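Local coordinates for bifunctional GH43-CE protein (Bacteroides eggerthii, PDB 6MLY) that joins a family 43 glycoside hydrolase, probably acting on xylan-type chains, to a carbohydrate esterase in a single bifunctional enzyme, at residues A634-T639 and I718-K723; F728-G733 and E749-Q754. All coordinates share one frame; numbering follows the deposited sequence.

Contact 1: A634-T639 and I718-K723. With NA (sodium ion), chain H.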
loop_
_atom_site.group_PDB
_atom_site.type_symbol
_atom_site.label_atom_id
_atom_site.label_comp_id
_atom_site.label_asym_id
_atom_site.label_seq_id
_atom_site.Cartn_x
_atom_site.Cartn_y
_atom_site.Cartn_z
ATOM N N ALA A 634 2.976 30.138 3.526
ATOM C CA ALA A 634 2.290 30.390 2.257
ATOM C C ALA A 634 2.347 31.886 1.915
ATOM O O ALA A 634 2.574 32.259 0.766
ATOM C CB ALA A 634 0.866 29.898 2.333
ATOM N N SER A 635 2.144 32.739 2.924
ATOM C CA SER A 635 2.172 34.192 2.742
ATOM C C SER A 635 3.582 34.653 2.351
ATOM O O SER A 635 3.747 35.356 1.353
ATOM C CB SER A 635 1.681 34.900 3.978
ATOM O OG SER A 635 0.306 34.621 4.203
ATOM N N LEU A 636 4.580 34.233 3.143
ATOM C CA LEU A 636 5.994 34.591 2.950
ATOM C C LEU A 636 6.464 34.125 1.568
ATOM O O LEU A 636 7.291 34.782 0.944
ATOM C CB LEU A 636 6.828 33.951 4.068
ATOM C CG LEU A 636 8.299 34.357 4.125
ATOM C CD1 LEU A 636 8.439 35.820 4.510
ATOM C CD2 LEU A 636 9.068 33.484 5.102
ATOM N N ALA A 637 5.931 32.979 1.113
ATOM C CA ALA A 637 6.130 32.471 -0.243
ATOM C C ALA A 637 5.514 33.437 -1.264
ATOM O O ALA A 637 6.121 33.715 -2.289
ATOM C CB ALA A 637 5.529 31.095 -0.366
ATOM N N GLY A 638 4.307 33.935 -0.960
ATOM C CA GLY A 638 3.562 34.896 -1.795
ATOM C C GLY A 638 4.328 36.185 -2.071
ATOM O O GLY A 638 4.371 36.655 -3.213
ATOM N N THR A 639 4.945 36.760 -1.035
ATOM C CA THR A 639 5.546 38.086 -1.166
ATOM C C THR A 639 6.990 37.992 -1.685
ATOM O O THR A 639 7.561 39.024 -2.067
ATOM C CB THR A 639 5.445 38.898 0.137
ATOM O OG1 THR A 639 6.208 38.281 1.170
ATOM C CG2 THR A 639 4.022 39.064 0.618
ATOM N N ILE A 718 5.255 40.841 5.278
ATOM C CA ILE A 718 4.974 42.264 4.977
ATOM C C ILE A 718 6.205 42.911 4.319
ATOM O O ILE A 718 6.073 43.647 3.351
ATOM C CB ILE A 718 4.508 43.032 6.239
ATOM C CG1 ILE A 718 3.072 42.662 6.628
ATOM C CG2 ILE A 718 4.670 44.534 6.058
ATOM C CD1 ILE A 718 2.557 43.349 7.880
ATOM N N THR A 719 7.394 42.612 4.849
ATOM C CA THR A 719 8.670 43.140 4.362
ATOM C C THR A 719 8.736 43.156 2.826
ATOM O O THR A 719 9.268 44.100 2.255
ATOM C CB THR A 719 9.839 42.326 4.936
ATOM O OG1 THR A 719 9.731 42.390 6.359
ATOM C CG2 THR A 719 11.205 42.815 4.503
ATOM N N TYR A 720 8.202 42.120 2.168
ATOM C CA TYR A 720 8.513 41.820 0.764
ATOM C C TYR A 720 7.331 42.130 -0.171
ATOM O O TYR A 720 7.326 41.662 -1.315
ATOM C CB TYR A 720 8.923 40.346 0.638
ATOM C CG TYR A 720 9.968 39.891 1.631
ATOM C CD1 TYR A 720 11.318 40.082 1.382
ATOM C CD2 TYR A 720 9.612 39.276 2.821
ATOM C CE1 TYR A 720 12.284 39.686 2.292
ATOM C CE2 TYR A 720 10.567 38.870 3.739
ATOM C CZ TYR A 720 11.909 39.075 3.474
ATOM O OH TYR A 720 12.866 38.685 4.362
ATOM N N ILE A 721 6.348 42.914 0.297
ATOM C CA ILE A 721 5.136 43.236 -0.489
ATOM C C ILE A 721 5.464 44.301 -1.547
ATOM O O ILE A 721 6.091 45.320 -1.253
ATOM C CB ILE A 721 3.976 43.723 0.403
ATOM C CG1 ILE A 721 3.581 42.702 1.469
ATOM C CG2 ILE A 721 2.782 44.117 -0.455
ATOM C CD1 ILE A 721 2.597 43.244 2.488
ATOM N N ASP A 722 4.965 44.079 -2.767
ATOM C CA ASP A 722 5.102 45.018 -3.864
ATOM C C ASP A 722 3.877 44.860 -4.773
ATOM O O ASP A 722 3.018 44.026 -4.508
ATOM C CB ASP A 722 6.447 44.824 -4.570
ATOM C CG ASP A 722 6.500 43.616 -5.485
ATOM O OD1 ASP A 722 7.132 42.603 -5.096
ATOM O OD2 ASP A 722 5.921 43.703 -6.584
ATOM N N LYS A 723 3.826 45.652 -5.849
ATOM C CA LYS A 723 2.636 45.796 -6.703
ATOM C C LYS A 723 2.426 44.520 -7.539
ATOM O O LYS A 723 1.293 44.189 -7.900
ATOM C CB LYS A 723 2.760 47.019 -7.625
ATOM C CG LYS A 723 3.474 48.243 -7.055
ATOM C CD LYS A 723 2.709 48.955 -5.955
ATOM C CE LYS A 723 3.518 50.027 -5.248
ATOM N NZ LYS A 723 2.667 50.913 -4.416
HETATM NA NA NA H . 7.958 41.010 -3.383
#

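Contact 2: F728-G733 and E749-Q754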
loop_
_atom_site.group_PDB
_atom_site.type_symbol
_atom_site.label_atom_id
_atom_site.label_comp_id
_atom_site.label_asym_id
_atom_site.label_seq_id
_atom_site.Cartn_x
_atom_site.Cartn_y
_atom_site.Cartn_z
ATOM N N PHE A 728 -4.023 38.090 -2.717
ATOM C CA PHE A 728 -4.144 37.364 -1.454
ATOM C C PHE A 728 -5.608 37.312 -1.006
ATOM O O PHE A 728 -6.404 38.150 -1.385
ATOM C CB PHE A 728 -3.300 38.032 -0.368
ATOM C CG PHE A 728 -1.822 37.784 -0.501
ATOM C CD1 PHE A 728 -1.067 38.484 -1.426
ATOM C CD2 PHE A 728 -1.188 36.837 0.291
ATOM C CE1 PHE A 728 0.293 38.248 -1.551
ATOM C CE2 PHE A 728 0.170 36.594 0.157
ATOM C CZ PHE A 728 0.908 37.299 -0.765
ATOM N N ILE A 729 -5.937 36.310 -0.189
ATOM C CA ILE A 729 -7.146 36.320 0.623
ATOM C C ILE A 729 -6.747 35.910 2.041
ATOM O O ILE A 729 -6.345 34.777 2.255
ATOM C CB ILE A 729 -8.235 35.396 0.043
ATOM C CG1 ILE A 729 -8.845 35.986 -1.231
ATOM C CG2 ILE A 729 -9.300 35.087 1.089
ATOM C CD1 ILE A 729 -10.162 35.363 -1.642
ATOM N N VAL A 730 -6.853 36.843 2.990
ATOM C CA VAL A 730 -6.542 36.574 4.383
ATOM C C VAL A 730 -7.861 36.329 5.119
ATOM O O VAL A 730 -8.826 37.052 4.894
ATOM C CB VAL A 730 -5.746 37.726 5.019
ATOM C CG1 VAL A 730 -5.400 37.427 6.470
ATOM C CG2 VAL A 730 -4.489 38.045 4.224
ATOM N N ILE A 731 -7.876 35.305 5.983
ATOM C CA ILE A 731 -9.068 34.888 6.741
ATOM C C ILE A 731 -8.670 34.646 8.204
ATOM O O ILE A 731 -7.638 34.029 8.469
ATOM C CB ILE A 731 -9.708 33.632 6.116
ATOM C CG1 ILE A 731 -9.933 33.791 4.608
ATOM C CG2 ILE A 731 -10.993 33.269 6.848
ATOM C CD1 ILE A 731 -10.577 32.590 3.943
ATOM N N HIS A 732 -9.507 35.110 9.141
ATOM C CA HIS A 732 -9.179 35.081 10.567
ATOM C C HIS A 732 -10.431 35.285 11.424
ATOM O O HIS A 732 -11.218 36.198 11.181
ATOM C CB HIS A 732 -8.134 36.151 10.914
ATOM C CG HIS A 732 -7.278 35.785 12.078
ATOM N ND1 HIS A 732 -5.902 35.841 12.026
ATOM C CD2 HIS A 732 -7.591 35.325 13.308
ATOM C CE1 HIS A 732 -5.404 35.446 13.178
ATOM N NE2 HIS A 732 -6.419 35.121 13.981
ATOM N N GLY A 733 -10.575 34.443 12.451
ATOM C CA GLY A 733 -11.653 34.540 13.425
ATOM C C GLY A 733 -11.429 35.673 14.415
ATOM O O GLY A 733 -10.292 36.104 14.628
ATOM N N GLU A 749 -3.836 45.075 5.542
ATOM C CA GLU A 749 -3.672 46.525 5.302
ATOM C C GLU A 749 -2.424 46.758 4.441
ATOM O O GLU A 749 -2.470 47.504 3.469
ATOM C CB GLU A 749 -3.595 47.340 6.601
ATOM C CG GLU A 749 -4.931 47.540 7.301
ATOM C CD GLU A 749 -6.056 48.122 6.457
ATOM O OE1 GLU A 749 -6.265 49.381 6.499
ATOM O OE2 GLU A 749 -6.754 47.323 5.793
ATOM N N ALA A 750 -1.314 46.115 4.807
ATOM C CA ALA A 750 -0.058 46.279 4.094
ATOM C C ALA A 750 -0.262 45.926 2.614
ATOM O O ALA A 750 0.198 46.652 1.730
ATOM C CB ALA A 750 1.010 45.436 4.743
ATOM N N LEU A 751 -0.978 44.820 2.374
ATOM C CA LEU A 751 -1.282 44.305 1.035
ATOM C C LEU A 751 -2.174 45.295 0.275
ATOM O O LEU A 751 -1.786 45.802 -0.779
ATOM C CB LEU A 751 -1.978 42.944 1.163
ATOM C CG LEU A 751 -1.100 41.782 1.626
ATOM C CD1 LEU A 751 -1.957 40.625 2.110
ATOM C CD2 LEU A 751 -0.164 41.324 0.517
ATOM N N ARG A 752 -3.363 45.573 0.823
ATOM C CA ARG A 752 -4.394 46.370 0.141
ATOM C C ARG A 752 -3.827 47.714 -0.323
ATOM O O ARG A 752 -4.294 48.268 -1.317
ATOM C CB ARG A 752 -5.584 46.629 1.066
ATOM C CG ARG A 752 -6.785 47.257 0.375
ATOM C CD ARG A 752 -7.960 47.371 1.323
ATOM N NE ARG A 752 -7.635 48.308 2.384
ATOM C CZ ARG A 752 -7.689 49.633 2.256
ATOM N NH1 ARG A 752 -8.188 50.167 1.154
ATOM N NH2 ARG A 752 -7.253 50.415 3.231
ATOM N N ALA A 753 -2.833 48.222 0.416
ATOM C CA ALA A 753 -2.151 49.482 0.123
ATOM C C ALA A 753 -1.432 49.405 -1.226
ATOM O O ALA A 753 -1.205 50.432 -1.849
ATOM C CB ALA A 753 -1.176 49.818 1.227
ATOM N N GLN A 754 -1.044 48.190 -1.641
ATOM C CA GLN A 754 -0.321 47.972 -2.893
ATOM C C GLN A 754 -1.163 47.101 -3.835
ATOM O O GLN A 754 -0.672 46.643 -4.856
ATOM C CB GLN A 754 1.065 47.406 -2.573
ATOM C CG GLN A 754 1.720 48.095 -1.378
ATOM C CD GLN A 754 3.151 48.522 -1.602
ATOM O OE1 GLN A 754 3.977 47.776 -2.126
ATOM N NE2 GLN A 754 3.456 49.742 -1.184
#

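Contact 1: A634-T639 and I718-K723
Thr639 and Tyr720 meet with their side chains at about a right angle, and the carbonyl oxygens of both residues turn onto one sodium ion. Thr639 O binds the metal at 2.4 Å and Tyr720 O at 2.3 Å, which accounts for two acceptors lying close together with no proton between them. From two residues further along the loop Asp722 adds OD1, 2.5 Å from the sodium; its chi1 of 77° sets CG between the backbone N and the carbonyl carbon and turns the carboxylate to the ion. Asp725 completes the protein ligands, and the other carboxylate oxygen, Asp722 OD2, is hydrogen-bonded to Asn724 N. The Thr639 hydroxyl comes within 3.5 Å of Tyr720 CB, OG1 to CB, while its polar partner is Pro717 O, just ahead of the loop segment. On the methyl side, Thr639 CG2 packs against Ile721 CG1 at 3.8 Å. The site thus fastens helix 629-639, which in this alpha/beta-hydrolase-type esterase domain follows what is probably the nucleophile elbow, to the loop between helix 709-714 and strand 727-733. One turn back along the helix, Leu636 slants past the tyrosine, CG anti to its own backbone N (chi1 -173°), and brings CD1 to 3.8 Å from Tyr720 CE2. Thr719 CG2 sits over the centre of one face of the Tyr720 ring, 3.8 Å above its plane; the ring makes an edge-to-face pair with Tyr646, and its OH is hydrogen-bonded to Leu714 O. Replacing this tyrosine by an alanine would spare the carbonyl ligand but would probably leave Leu714 O without that hydroxyl and open a gap beside Leu636. Ile718 also packs on Phe747 and Ala750 of helix 741-752.

Contact 2: F728-G733 and E749-Q754
One face of the Phe728 ring is covered by Leu751, whose CD2 methyl lies 4.0 Å from the ring centroid and 28° off the normal, a CH-pi contact. The methyl is displaced toward one side of the ring, as its nearest approaches show: Leu751 CD2 is 3.6 Å from Phe728 CD1 and 3.7 Å from Phe728 CE1. Phe747, one helical turn before Leu751, meets the same phenylalanine edge-to-face. A second flat group, within the helix, is the Arg752 guanidinium, which receives Glu749 OE1 at its edge and in its plane, a long salt bridge of 3.6 Å from NH2 on the solvent-facing side. The His732 imidazole is held through ND1 by Ser744 OG and through NE2 by Val739 O. Leu751 meets the strand through apolar atoms alone. Both Leu751 methyls lie on the same face: CD1 sits nearer the ring's base, 3.8 Å from Phe728 CB, and the two side chains run at about a right angle. Leu751 CG stands anti to the carbonyl carbon (chi1 -71°), which directs the branch toward the strand, and chi2 of 163° lays CD2 over the ring and CD1 toward Val730. Two residues along, on the same side of the sheet, Val730 CG2 reaches the CD1 branch of Leu751 more loosely, at 4.2 Å, while the intervening Ile729 points away from the helix. Helix 741-752 is the connection of a beta-alpha-beta unit, laid over parallel strands 727-733 and 757-763; Leu751 also touches Leu757 at the start of the second, and strand 671-675 flanks 727-733 on its other side.

How the contacts relate
Both contacts belong to the C-terminal esterase part of the chain, and they follow one another in series, neither nested nor crossed. Contact 1 closes the longer loop: from helix 629-639 the chain runs through strand 671-675 and helices 696-701 and 709-714 before the 718-723 segment returns to the helix at the sodium site. Only a few residues later strand 727-733 begins, opening contact 2, a short closure in which helix 741-752 folds back on its own strand. The centres of the two contacts lie about 11 Å apart. Ile721 CD1 and Ala750 CB touch at 3.5 Å, so the metal-binding loop leans on the very helix that contact 2 holds to the sheet.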